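Local coordinates for molybdenum ABC transporter, periplasmic molybdenum-binding protein (Vibrio cholerae, PDB 4RXL) that binds tungstate in the crystal and, like other ModA proteins, probably hands molybdate or tungstate to an ABC importer, at residues Ala23-Gln28 / Ser208-Ala213; Gln46-Ala51 / Val68-Val73; Gln132-Gln135 / Val139-Glu142; Asn152-Leu157 / Lys172-Leu177. All blocks are in the same frame, centred on the assembly; numbering follows the deposited sequence.

The tungstate lies between two lobes, and the contacts are spread over both. Contacts 1 and 2 belong to the same lobe, their centres about 23 Å apart; contacts 3 and 4 belong to the other, about 20 Å apart, and contact 1 is farthest from contact 3, at about 41 Å. No two contacts share a helix. Contact 4 is nearest the middle of the chain and holds a buried aspartate paired with an arginine, and the bond to the anion. Contact 1 is buried but peripheral, made mainly of two rings. Contact 3 is a buried apolar corner with one main-chain bond. Contact 2, the most exposed, pairs a long salt bridge with two glycine-ended helices.

Contact 1. Residues Ala23-Gln28 / Ser208-Ala213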
loop_
_atom_site.group_PDB
_atom_site.type_symbol
_atom_site.label_atom_id
_atom_site.label_comp_id
_atom_site.label_asym_id
_atom_site.label_seq_id
_atom_site.Cartn_x
_atom_site.Cartn_y
_atom_site.Cartn_z
ATOM N N ALA A 23 4.923 -7.677 16.973
ATOM C CA ALA A 23 6.043 -8.119 17.766
ATOM C C ALA A 23 6.222 -7.266 19.024
ATOM O O ALA A 23 6.422 -7.795 20.103
ATOM C CB ALA A 23 7.306 -8.102 16.928
ATOM N N ASP A 24 6.147 -5.949 18.869
ATOM C CA ASP A 24 6.321 -5.000 19.973
ATOM C C ASP A 24 5.199 -5.183 20.996
ATOM O O ASP A 24 5.440 -5.379 22.168
ATOM C CB ASP A 24 6.325 -3.568 19.415
ATOM C CG ASP A 24 6.602 -2.502 20.488
ATOM O OD1 ASP A 24 7.661 -2.570 21.133
ATOM O OD2 ASP A 24 5.773 -1.578 20.653
ATOM N N TYR A 25 3.966 -5.107 20.519
ATOM C CA TYR A 25 2.780 -5.330 21.343
ATOM C C TYR A 25 2.769 -6.690 22.034
ATOM O O TYR A 25 2.346 -6.782 23.184
ATOM C CB TYR A 25 1.523 -5.208 20.477
ATOM C CG TYR A 25 0.227 -5.079 21.242
ATOM C CD1 TYR A 25 -0.064 -3.921 21.932
ATOM C CD2 TYR A 25 -0.718 -6.102 21.239
ATOM C CE1 TYR A 25 -1.246 -3.782 22.639
ATOM C CE2 TYR A 25 -1.914 -5.966 21.916
ATOM C CZ TYR A 25 -2.167 -4.804 22.629
ATOM O OH TYR A 25 -3.341 -4.645 23.317
ATOM N N SER A 26 3.194 -7.745 21.329
ATOM C CA SER A 26 3.033 -9.130 21.833
ATOM C C SER A 26 3.868 -9.442 23.084
ATOM O O SER A 26 3.602 -10.432 23.770
ATOM C CB SER A 26 3.316 -10.181 20.736
ATOM O OG SER A 26 2.280 -10.226 19.749
ATOM N N GLN A 27 4.858 -8.607 23.393
ATOM C CA GLN A 27 5.662 -8.781 24.609
ATOM C C GLN A 27 4.947 -8.318 25.887
ATOM O O GLN A 27 5.149 -8.897 26.957
ATOM C CB GLN A 27 7.001 -8.042 24.476
ATOM N N GLN A 28 4.124 -7.276 25.782
ATOM C CA GLN A 28 3.417 -6.726 26.945
ATOM C C GLN A 28 2.033 -7.350 27.178
ATOM O O GLN A 28 1.470 -7.212 28.264
ATOM C CB GLN A 28 3.260 -5.203 26.813
ATOM C CG GLN A 28 4.554 -4.404 26.900
ATOM C CD GLN A 28 5.154 -4.092 25.540
ATOM O OE1 GLN A 28 4.890 -3.034 24.962
ATOM N NE2 GLN A 28 5.963 -5.010 25.020
ATOM N N SER A 208 -9.942 -5.651 20.592
ATOM C CA SER A 208 -9.846 -4.824 19.361
ATOM C C SER A 208 -9.570 -3.362 19.752
ATOM O O SER A 208 -8.752 -2.678 19.112
ATOM C CB SER A 208 -11.127 -4.885 18.502
ATOM O OG SER A 208 -11.453 -6.197 18.024
ATOM N N ALA A 209 -10.268 -2.882 20.785
ATOM C CA ALA A 209 -10.092 -1.498 21.263
ATOM C C ALA A 209 -8.685 -1.203 21.820
ATOM O O ALA A 209 -8.116 -0.120 21.570
ATOM C CB ALA A 209 -11.156 -1.154 22.307
ATOM N N GLU A 210 -8.133 -2.148 22.585
ATOM C CA GLU A 210 -6.774 -2.010 23.133
ATOM C C GLU A 210 -5.708 -2.044 22.023
ATOM O O GLU A 210 -4.729 -1.309 22.079
ATOM C CB GLU A 210 -6.492 -3.084 24.173
ATOM C CG GLU A 210 -7.374 -2.942 25.409
ATOM C CD GLU A 210 -7.231 -4.084 26.395
ATOM O OE1 GLU A 210 -8.167 -4.269 27.209
ATOM O OE2 GLU A 210 -6.196 -4.788 26.359
ATOM N N TRP A 211 -5.902 -2.880 21.017
ATOM C CA TRP A 211 -5.007 -2.858 19.854
ATOM C C TRP A 211 -5.006 -1.503 19.159
ATOM O O TRP A 211 -3.948 -0.955 18.816
ATOM C CB TRP A 211 -5.380 -3.941 18.830
ATOM C CG TRP A 211 -4.322 -4.950 18.673
ATOM C CD1 TRP A 211 -4.253 -6.192 19.252
ATOM C CD2 TRP A 211 -3.131 -4.799 17.905
ATOM N NE1 TRP A 211 -3.089 -6.827 18.873
ATOM C CE2 TRP A 211 -2.383 -5.988 18.050
ATOM C CE3 TRP A 211 -2.623 -3.776 17.110
ATOM C CZ2 TRP A 211 -1.159 -6.170 17.421
ATOM C CZ3 TRP A 211 -1.410 -3.964 16.485
ATOM C CH2 TRP A 211 -0.691 -5.138 16.647
ATOM N N VAL A 212 -6.206 -0.986 18.928
ATOM C CA VAL A 212 -6.389 0.304 18.257
ATOM C C VAL A 212 -5.695 1.420 19.064
ATOM O O VAL A 212 -4.985 2.262 18.493
ATOM C CB VAL A 212 -7.897 0.566 18.027
ATOM C CG1 VAL A 212 -8.163 2.016 17.636
ATOM C CG2 VAL A 212 -8.425 -0.397 16.965
ATOM N N ALA A 213 -5.872 1.402 20.388
ATOM C CA ALA A 213 -5.225 2.381 21.275
ATOM C C ALA A 213 -3.702 2.332 21.121
ATOM O O ALA A 213 -3.049 3.377 21.034
ATOM C CB ALA A 213 -5.628 2.157 22.730
#
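Y25 and W211 meet ring to ring, with the CD2-CE2 side of the phenol lying over one face of the indole. Its CD2 stands 3.3 Å above the indole plane, offset toward the rim. On the Y25 ring, W211 lies over one face toward the rim, with NE1 approaching obliquely. The pair is neither a stack nor an edge-to-face meeting, with planes at 46° and a 4.3 Å gap between the centroids of the Y25 ring and the W211 five-membered ring. Contact is closest on the nitrogen side of the indole, where Y25 CE2 comes within 3.4 Å of W211 NE1 and 3.6 Å of W211 CD1.

The phenol reaches across because its CG is anti to the backbone N (chi1 -166°), carrying OH past the indole to the facing helix. There OH rests 3.6 Å from E210 CB, touching the root of that side chain, while the E210 side chain crosses the tyrosine at about a right angle. Other aromatic neighbours of Y25 are H29, which stacks on it, and Y214, whose hydroxyl also bonds D24.

W211 also rests on L6 and L55, side chains of the central sheet. Helix 206-215 thus packs on the sheet through W211, and Y25 joins helix 15-28 to it, within one α/β lobe of the two-lobed periplasmic binding-protein fold.

Contact 2. Residues Gln46-Ala51 / Val68-Val73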
loop_
_atom_site.group_PDB
_atom_site.type_symbol
_atom_site.label_atom_id
_atom_site.label_comp_id
_atom_site.label_asym_id
_atom_site.label_seq_id
_atom_site.Cartn_x
_atom_site.Cartn_y
_atom_site.Cartn_z
ATOM N N GLN A 46 -13.512 -9.606 0.966
ATOM C CA GLN A 46 -13.537 -10.802 1.802
ATOM C C GLN A 46 -14.257 -10.571 3.111
ATOM O O GLN A 46 -15.118 -11.369 3.519
ATOM C CB GLN A 46 -12.113 -11.169 2.147
ATOM C CG GLN A 46 -11.351 -11.814 1.035
ATOM C CD GLN A 46 -11.015 -13.161 1.501
ATOM O OE1 GLN A 46 -9.965 -13.365 2.111
ATOM N NE2 GLN A 46 -11.982 -14.048 1.405
ATOM N N ILE A 47 -13.901 -9.446 3.759
ATOM C CA ILE A 47 -14.638 -9.016 4.965
ATOM C C ILE A 47 -16.159 -8.867 4.710
ATOM O O ILE A 47 -16.984 -9.321 5.489
ATOM C CB ILE A 47 -14.046 -7.719 5.520
ATOM C CG1 ILE A 47 -12.592 -7.951 5.984
ATOM C CG2 ILE A 47 -14.899 -7.145 6.639
ATOM C CD1 ILE A 47 -11.803 -6.691 6.251
ATOM N N GLU A 48 -16.522 -8.231 3.597
ATOM C CA GLU A 48 -17.933 -8.092 3.212
ATOM C C GLU A 48 -18.627 -9.435 3.065
ATOM O O GLU A 48 -19.743 -9.588 3.494
ATOM C CB GLU A 48 -18.064 -7.286 1.928
ATOM C CG GLU A 48 -19.495 -7.154 1.420
ATOM C CD GLU A 48 -19.572 -6.400 0.107
ATOM O OE1 GLU A 48 -18.594 -6.449 -0.656
ATOM O OE2 GLU A 48 -20.593 -5.747 -0.149
ATOM N N ALA A 49 -17.917 -10.412 2.489
ATOM C CA ALA A 49 -18.412 -11.775 2.367
ATOM C C ALA A 49 -18.537 -12.543 3.698
ATOM O O ALA A 49 -19.177 -13.589 3.755
ATOM C CB ALA A 49 -17.500 -12.521 1.406
ATOM N N GLY A 50 -17.947 -12.008 4.772
ATOM C CA GLY A 50 -18.147 -12.611 6.090
ATOM C C GLY A 50 -16.882 -13.097 6.763
ATOM O O GLY A 50 -16.961 -13.642 7.861
ATOM N N ALA A 51 -15.725 -12.926 6.113
ATOM C CA ALA A 51 -14.435 -13.370 6.666
ATOM C C ALA A 51 -14.255 -12.829 8.073
ATOM O O ALA A 51 -14.533 -11.653 8.305
ATOM C CB ALA A 51 -13.296 -12.912 5.795
ATOM N N VAL A 68 -17.856 0.909 5.819
ATOM C CA VAL A 68 -18.769 1.738 6.580
ATOM C C VAL A 68 -20.114 1.798 5.858
ATOM O O VAL A 68 -21.170 1.641 6.458
ATOM C CB VAL A 68 -18.201 3.161 6.770
ATOM C CG1 VAL A 68 -19.227 4.101 7.377
ATOM C CG2 VAL A 68 -16.950 3.120 7.629
ATOM N N GLU A 69 -20.048 2.030 4.556
ATOM C CA GLU A 69 -21.251 2.144 3.739
ATOM C C GLU A 69 -22.108 0.888 3.775
ATOM O O GLU A 69 -23.339 0.973 3.744
ATOM C CB GLU A 69 -20.866 2.470 2.298
ATOM C CG GLU A 69 -20.494 3.935 2.105
ATOM C CD GLU A 69 -19.974 4.229 0.712
ATOM O OE1 GLU A 69 -20.054 3.341 -0.166
ATOM O OE2 GLU A 69 -19.493 5.361 0.492
ATOM N N LYS A 70 -21.448 -0.275 3.839
ATOM C CA LYS A 70 -22.151 -1.558 3.900
ATOM C C LYS A 70 -22.655 -1.889 5.306
ATOM O O LYS A 70 -23.319 -2.893 5.500
ATOM C CB LYS A 70 -21.261 -2.699 3.412
ATOM C CG LYS A 70 -20.704 -2.587 2.020
ATOM C CD LYS A 70 -21.712 -2.624 0.911
ATOM C CE LYS A 70 -21.008 -2.368 -0.417
ATOM N NZ LYS A 70 -21.688 -2.945 -1.608
ATOM N N GLY A 71 -22.331 -1.064 6.292
ATOM C CA GLY A 71 -22.853 -1.244 7.638
ATOM C C GLY A 71 -22.032 -2.173 8.516
ATOM O O GLY A 71 -22.486 -2.542 9.591
ATOM N N LEU A 72 -20.832 -2.539 8.075
ATOM C CA LEU A 72 -19.959 -3.453 8.810
ATOM C C LEU A 72 -18.976 -2.764 9.751
ATOM O O LEU A 72 -18.378 -3.425 10.594
ATOM C CB LEU A 72 -19.157 -4.308 7.832
ATOM C CG LEU A 72 -20.037 -5.083 6.852
ATOM C CD1 LEU A 72 -19.231 -5.622 5.686
ATOM C CD2 LEU A 72 -20.802 -6.185 7.585
ATOM N N VAL A 73 -18.773 -1.462 9.569
ATOM C CA VAL A 73 -17.944 -0.643 10.458
ATOM C C VAL A 73 -18.750 0.613 10.754
ATOM O O VAL A 73 -19.306 1.183 9.844
ATOM C CB VAL A 73 -16.638 -0.231 9.767
ATOM C CG1 VAL A 73 -15.802 0.644 10.691
ATOM C CG2 VAL A 73 -15.866 -1.458 9.322
#
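E48 and K70 hold the polar side of this meeting, and loosely: the salt bridge from K70 NZ to E48 OE2 is 3.3 Å long and weak as a hydrogen bond. The firmer bond of the carboxylate is from OE1 to the hydroxyl of Y66, one turn back along helix 61-69. Each oxygen of E48 thus has its own partner on the neighbouring helix or just past it. E48 is fully extended, CG anti to the backbone N (chi1 177°), while K70 bends at chi2 and draws its methylenes past the same oxygen that its NZ meets, with K70 CE 3.4 Å from E48 OE2.

Beside the charges, L72 reaches in from the loop and lays CD1 against the helix backbone, 3.7 Å from E48 CA. The same methyl is 4.3 Å from I47 O, an oxygen already used, as it accepts from G50 N at 2.9 Å. I47 turns toward L72 too, and both side chains also touch L67.

The main chain settles its own ends. A51 N reaches back to Q46 O at 3.1 Å, the second bond of the turn closed by G50, whose phi is 120°. On the other side G71 N bonds V68 O at 2.9 Å, with phi again positive at 87°. Two Schellman motifs therefore end helices 40-49 and 61-69 side by side, at the edge of a lobe of the α/β binding-protein fold.

Contact 3. Residues Gln132-Gln135 / Val139-Glu142; sequences QALQ and VWPE
L134 and V139 are joined through the main chain: V139 N donates to L134 O at 3.1 Å, with an N-H...O angle of 167°. The carbonyl in the last turn of helix 125-137 is thus satisfied from five residues further on. A water makes a second, looser link. It donates to Q135 O at 3.3 Å and accepts only weakly from W140 N, 3.5 Å away.

Such a six-to-one bond is a common way to close the C-terminal end of a helix. Here it closes a tight corner between two consecutive helices, and V139, the donor, is also the N-cap residue of helix 140-143, so one helix runs almost directly into the next. The corner lies in the lobe that carries A126 of the tungstate pocket, at the far end of helix 125-137 from that residue.

Apolar contacts fill its inner side. V139 holds CG1 between its backbone N and carbonyl carbon (chi1 71°), which sets that methyl 3.6 Å from L134 O and 3.9 Å from L134 CD2. The other methyl of the leucine, CD1, lies in the plane of the indole at its edge, 3.9 Å from W140 CE3. Q135 runs alongside the tryptophan and in the same direction, its CG 3.8 Å from W140 CB. W107 of helix 104-111 packs on both L134 and V139, while V121 touches W140.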
loop_
_atom_site.group_PDB
_atom_site.type_symbol
_atom_site.label_atom_id
_atom_site.label_comp_id
_atom_site.label_asym_id
_atom_site.label_seq_id
_atom_site.Cartn_x
_atom_site.Cartn_y
_atom_site.Cartn_z
ATOM N N GLN A 132 -3.694 7.309 -11.541
ATOM C CA GLN A 132 -3.828 8.773 -11.336
ATOM C C GLN A 132 -2.557 9.512 -11.751
ATOM O O GLN A 132 -2.621 10.505 -12.486
ATOM C CB GLN A 132 -4.179 9.098 -9.892
ATOM C CG GLN A 132 -5.586 8.707 -9.445
ATOM C CD GLN A 132 -5.834 8.823 -7.931
ATOM O OE1 GLN A 132 -4.962 9.182 -7.147
ATOM N NE2 GLN A 132 -7.035 8.482 -7.518
ATOM N N ALA A 133 -1.415 9.044 -11.252
ATOM C CA ALA A 133 -0.138 9.694 -11.544
ATOM C C ALA A 133 0.228 9.656 -13.028
ATOM O O ALA A 133 0.746 10.631 -13.552
ATOM C CB ALA A 133 0.975 9.077 -10.716
ATOM N N LEU A 134 -0.047 8.546 -13.705
ATOM C CA LEU A 134 0.220 8.449 -15.127
ATOM C C LEU A 134 -0.738 9.297 -15.956
ATOM O O LEU A 134 -0.321 9.900 -16.950
ATOM C CB LEU A 134 0.158 6.995 -15.582
ATOM C CG LEU A 134 1.255 6.118 -14.991
ATOM C CD1 LEU A 134 0.992 4.659 -15.321
ATOM C CD2 LEU A 134 2.637 6.548 -15.440
ATOM N N GLN A 135 -2.007 9.353 -15.548
ATOM C CA GLN A 135 -2.959 10.293 -16.135
ATOM C C GLN A 135 -2.472 11.745 -15.978
ATOM O O GLN A 135 -2.461 12.518 -16.933
ATOM C CB GLN A 135 -4.350 10.129 -15.506
ATOM C CG GLN A 135 -5.120 8.911 -15.988
ATOM C CD GLN A 135 -6.410 8.684 -15.223
ATOM O OE1 GLN A 135 -6.514 8.978 -14.038
ATOM N NE2 GLN A 135 -7.410 8.143 -15.915
ATOM N N VAL A 139 0.467 10.564 -19.920
ATOM C CA VAL A 139 1.076 9.416 -20.590
ATOM C C VAL A 139 0.265 8.120 -20.408
ATOM O O VAL A 139 0.707 7.062 -20.828
ATOM C CB VAL A 139 2.528 9.217 -20.110
ATOM C CG1 VAL A 139 2.563 8.709 -18.678
ATOM C CG2 VAL A 139 3.290 8.265 -21.010
ATOM N N TRP A 140 -0.930 8.202 -19.822
ATOM C CA TRP A 140 -1.725 7.003 -19.550
ATOM C C TRP A 140 -2.166 6.267 -20.837
ATOM O O TRP A 140 -1.901 5.079 -20.962
ATOM C CB TRP A 140 -2.915 7.328 -18.642
ATOM C CG TRP A 140 -3.859 6.186 -18.449
ATOM C CD1 TRP A 140 -5.133 6.097 -18.925
ATOM C CD2 TRP A 140 -3.614 4.970 -17.731
ATOM N NE1 TRP A 140 -5.702 4.908 -18.541
ATOM C CE2 TRP A 140 -4.787 4.197 -17.814
ATOM C CE3 TRP A 140 -2.517 4.454 -17.037
ATOM C CZ2 TRP A 140 -4.895 2.943 -17.227
ATOM C CZ3 TRP A 140 -2.636 3.207 -16.449
ATOM C CH2 TRP A 140 -3.815 2.469 -16.550
ATOM N N PRO A 141 -2.807 6.964 -21.798
ATOM C CA PRO A 141 -3.240 6.248 -23.012
ATOM C C PRO A 141 -2.148 5.411 -23.698
ATOM O O PRO A 141 -2.448 4.347 -24.228
ATOM C CB PRO A 141 -3.721 7.377 -23.922
ATOM C CG PRO A 141 -4.162 8.444 -22.979
ATOM C CD PRO A 141 -3.169 8.391 -21.859
ATOM N N GLU A 142 -0.904 5.882 -23.671
ATOM C CA GLU A 142 0.250 5.114 -24.169
ATOM C C GLU A 142 0.647 3.899 -23.306
ATOM O O GLU A 142 1.003 2.856 -23.834
ATOM C CB GLU A 142 1.473 6.026 -24.309
ATOM C CG GLU A 142 1.427 6.965 -25.515
ATOM C CD GLU A 142 1.066 8.402 -25.169
ATOM O OE1 GLU A 142 0.600 8.662 -24.045
ATOM O OE2 GLU A 142 1.258 9.279 -26.035
HETATM O O HOH W 1 -3.336 10.723 -19.523
#

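Contact 4. Residues Asn152-Leu157 / Lys172-Leu177; sequences NVRLAL and KTDALL. With WO4 (tungstate(VI)ion), chain B.
D174 faces V153, R154 and L157 of helix 153-161, and its side chain can be followed outward. CB touches the end of L157, whose CD2 methyl is 4.1 Å away. The chain then turns so that CG is anti to the carbonyl carbon (chi1 -59°), and the carboxylate points at the start of the facing helix. OD1 takes the heavier load. R154 NE donates to it at 2.7 Å, with an N-H...O angle of 161°; the oxygen lies in the guanidinium plane, at its edge, but is met from above the plane of its own carboxylate. A water also donates to OD1, at 2.6 Å; it accepts in turn from R154 NH2 and T173 OG1, so arginine and aspartate are joined twice.

This pair lies behind the anion site of the two-lobed fold. V153 N, in the first turn of its helix, donates to tungstate O1 at 2.7 Å and 168°, while S13, S40, A126 and Y171 bond the ion as well. N152 is the N-cap residue: its OD1 accepts from L155 N at 3.0 Å and more weakly from R154 N.

The other carboxylate oxygen of D174, OD2, lies against the V153 methyls, 3.5 Å from V153 CG2, and is hydrogen-bonded to Y171 N. R154 NH1 bonds N16, in helix 15-28 of the opposite lobe.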
loop_
_atom_site.group_PDB
_atom_site.type_symbol
_atom_site.label_atom_id
_atom_site.label_comp_id
_atom_site.label_asym_id
_atom_site.label_seq_id
_atom_site.Cartn_x
_atom_site.Cartn_y
_atom_site.Cartn_z
ATOM N N ASN A 152 -1.410 -7.230 -5.685
ATOM C CA ASN A 152 -1.061 -6.289 -4.634
ATOM C C ASN A 152 0.277 -5.660 -4.928
ATOM O O ASN A 152 0.990 -6.125 -5.834
ATOM C CB ASN A 152 -1.115 -6.950 -3.244
ATOM C CG ASN A 152 -0.050 -7.985 -3.031
ATOM O OD1 ASN A 152 1.156 -7.677 -3.103
ATOM N ND2 ASN A 152 -0.452 -9.181 -2.693
ATOM N N VAL A 153 0.585 -4.592 -4.193
ATOM C CA VAL A 153 1.776 -3.818 -4.470
ATOM C C VAL A 153 3.061 -4.606 -4.214
ATOM O O VAL A 153 4.057 -4.358 -4.875
ATOM C CB VAL A 153 1.744 -2.493 -3.716
ATOM C CG1 VAL A 153 2.017 -2.648 -2.243
ATOM C CG2 VAL A 153 2.712 -1.515 -4.362
ATOM N N ARG A 154 3.064 -5.565 -3.289
ATOM C CA ARG A 154 4.265 -6.336 -3.056
ATOM C C ARG A 154 4.562 -7.306 -4.190
ATOM O O ARG A 154 5.721 -7.615 -4.447
ATOM C CB ARG A 154 4.206 -7.001 -1.682
ATOM C CG ARG A 154 4.261 -5.991 -0.534
ATOM C CD ARG A 154 5.602 -5.278 -0.451
ATOM N NE ARG A 154 5.759 -4.357 0.686
ATOM C CZ ARG A 154 6.236 -4.695 1.878
ATOM N NH1 ARG A 154 6.600 -5.946 2.128
ATOM N NH2 ARG A 154 6.343 -3.773 2.836
ATOM N N LEU A 155 3.531 -7.765 -4.891
ATOM C CA LEU A 155 3.751 -8.618 -6.052
ATOM C C LEU A 155 4.299 -7.786 -7.207
ATOM O O LEU A 155 5.058 -8.291 -8.016
ATOM C CB LEU A 155 2.468 -9.335 -6.437
ATOM C CG LEU A 155 2.016 -10.417 -5.429
ATOM C CD1 LEU A 155 0.584 -10.841 -5.729
ATOM C CD2 LEU A 155 2.924 -11.641 -5.395
ATOM N N ALA A 156 3.879 -6.517 -7.280
ATOM C CA ALA A 156 4.467 -5.588 -8.243
ATOM C C ALA A 156 5.945 -5.362 -7.917
ATOM O O ALA A 156 6.808 -5.430 -8.803
ATOM C CB ALA A 156 3.714 -4.264 -8.226
ATOM N N LEU A 157 6.247 -5.037 -6.662
ATOM C CA LEU A 157 7.633 -4.951 -6.215
ATOM C C LEU A 157 8.471 -6.169 -6.618
ATOM O O LEU A 157 9.565 -6.008 -7.165
ATOM C CB LEU A 157 7.669 -4.770 -4.693
ATOM C CG LEU A 157 9.044 -4.709 -4.023
ATOM C CD1 LEU A 157 9.795 -3.466 -4.451
ATOM C CD2 LEU A 157 8.872 -4.736 -2.525
ATOM N N LYS A 172 6.882 4.349 -1.459
ATOM C CA LYS A 172 8.184 4.686 -0.905
ATOM C C LYS A 172 8.613 3.638 0.111
ATOM O O LYS A 172 9.756 3.190 0.096
ATOM C CB LYS A 172 8.140 6.081 -0.269
ATOM C CG LYS A 172 9.362 6.490 0.537
ATOM C CD LYS A 172 10.557 6.784 -0.327
ATOM C CE LYS A 172 11.654 7.443 0.500
ATOM N NZ LYS A 172 11.195 8.711 1.149
ATOM N N THR A 173 7.687 3.209 0.959
ATOM C CA THR A 173 8.004 2.221 2.007
ATOM C C THR A 173 8.366 0.868 1.426
ATOM O O THR A 173 9.163 0.138 2.011
ATOM C CB THR A 173 6.848 2.073 2.995
ATOM O OG1 THR A 173 5.682 1.756 2.247
ATOM C CG2 THR A 173 6.632 3.341 3.803
ATOM N N ASP A 174 7.820 0.513 0.261
ATOM C CA ASP A 174 8.143 -0.781 -0.358
ATOM C C ASP A 174 9.579 -0.728 -0.886
ATOM O O ASP A 174 10.375 -1.640 -0.668
ATOM C CB ASP A 174 7.192 -1.105 -1.508
ATOM C CG ASP A 174 5.744 -1.166 -1.096
ATOM O OD1 ASP A 174 5.404 -1.820 -0.082
ATOM O OD2 ASP A 174 4.944 -0.565 -1.812
ATOM N N ALA A 175 9.932 0.352 -1.568
ATOM C CA ALA A 175 11.299 0.519 -2.065
ATOM C C ALA A 175 12.313 0.535 -0.929
ATOM O O ALA A 175 13.373 -0.114 -1.018
ATOM C CB ALA A 175 11.403 1.794 -2.898
ATOM N N LEU A 176 11.965 1.209 0.169
ATOM C CA LEU A 176 12.902 1.430 1.289
ATOM C C LEU A 176 13.402 0.122 1.907
ATOM O O LEU A 176 14.541 0.053 2.356
ATOM C CB LEU A 176 12.238 2.298 2.371
ATOM C CG LEU A 176 13.132 3.130 3.279
ATOM C CD1 LEU A 176 13.865 4.203 2.481
ATOM C CD2 LEU A 176 12.283 3.751 4.379
ATOM N N LEU A 177 12.560 -0.908 1.924
ATOM C CA LEU A 177 12.906 -2.191 2.543
ATOM C C LEU A 177 13.605 -3.159 1.597
ATOM O O LEU A 177 14.150 -4.173 2.043
ATOM C CB LEU A 177 11.654 -2.867 3.144
ATOM C CG LEU A 177 11.106 -2.322 4.481
ATOM C CD1 LEU A 177 10.675 -3.469 5.376
ATOM C CD2 LEU A 177 12.064 -1.422 5.264
HETATM W W WO4 B . -1.911 -2.236 -1.420
HETATM O O1 WO4 B . -1.247 -3.844 -2.430
HETATM O O2 WO4 B . -1.993 -0.502 -2.501
HETATM O O3 WO4 B . -3.799 -2.633 -0.706
HETATM O O4 WO4 B . -0.651 -1.850 0.169
HETATM O O HOH W 2 5.594 -0.888 2.324
#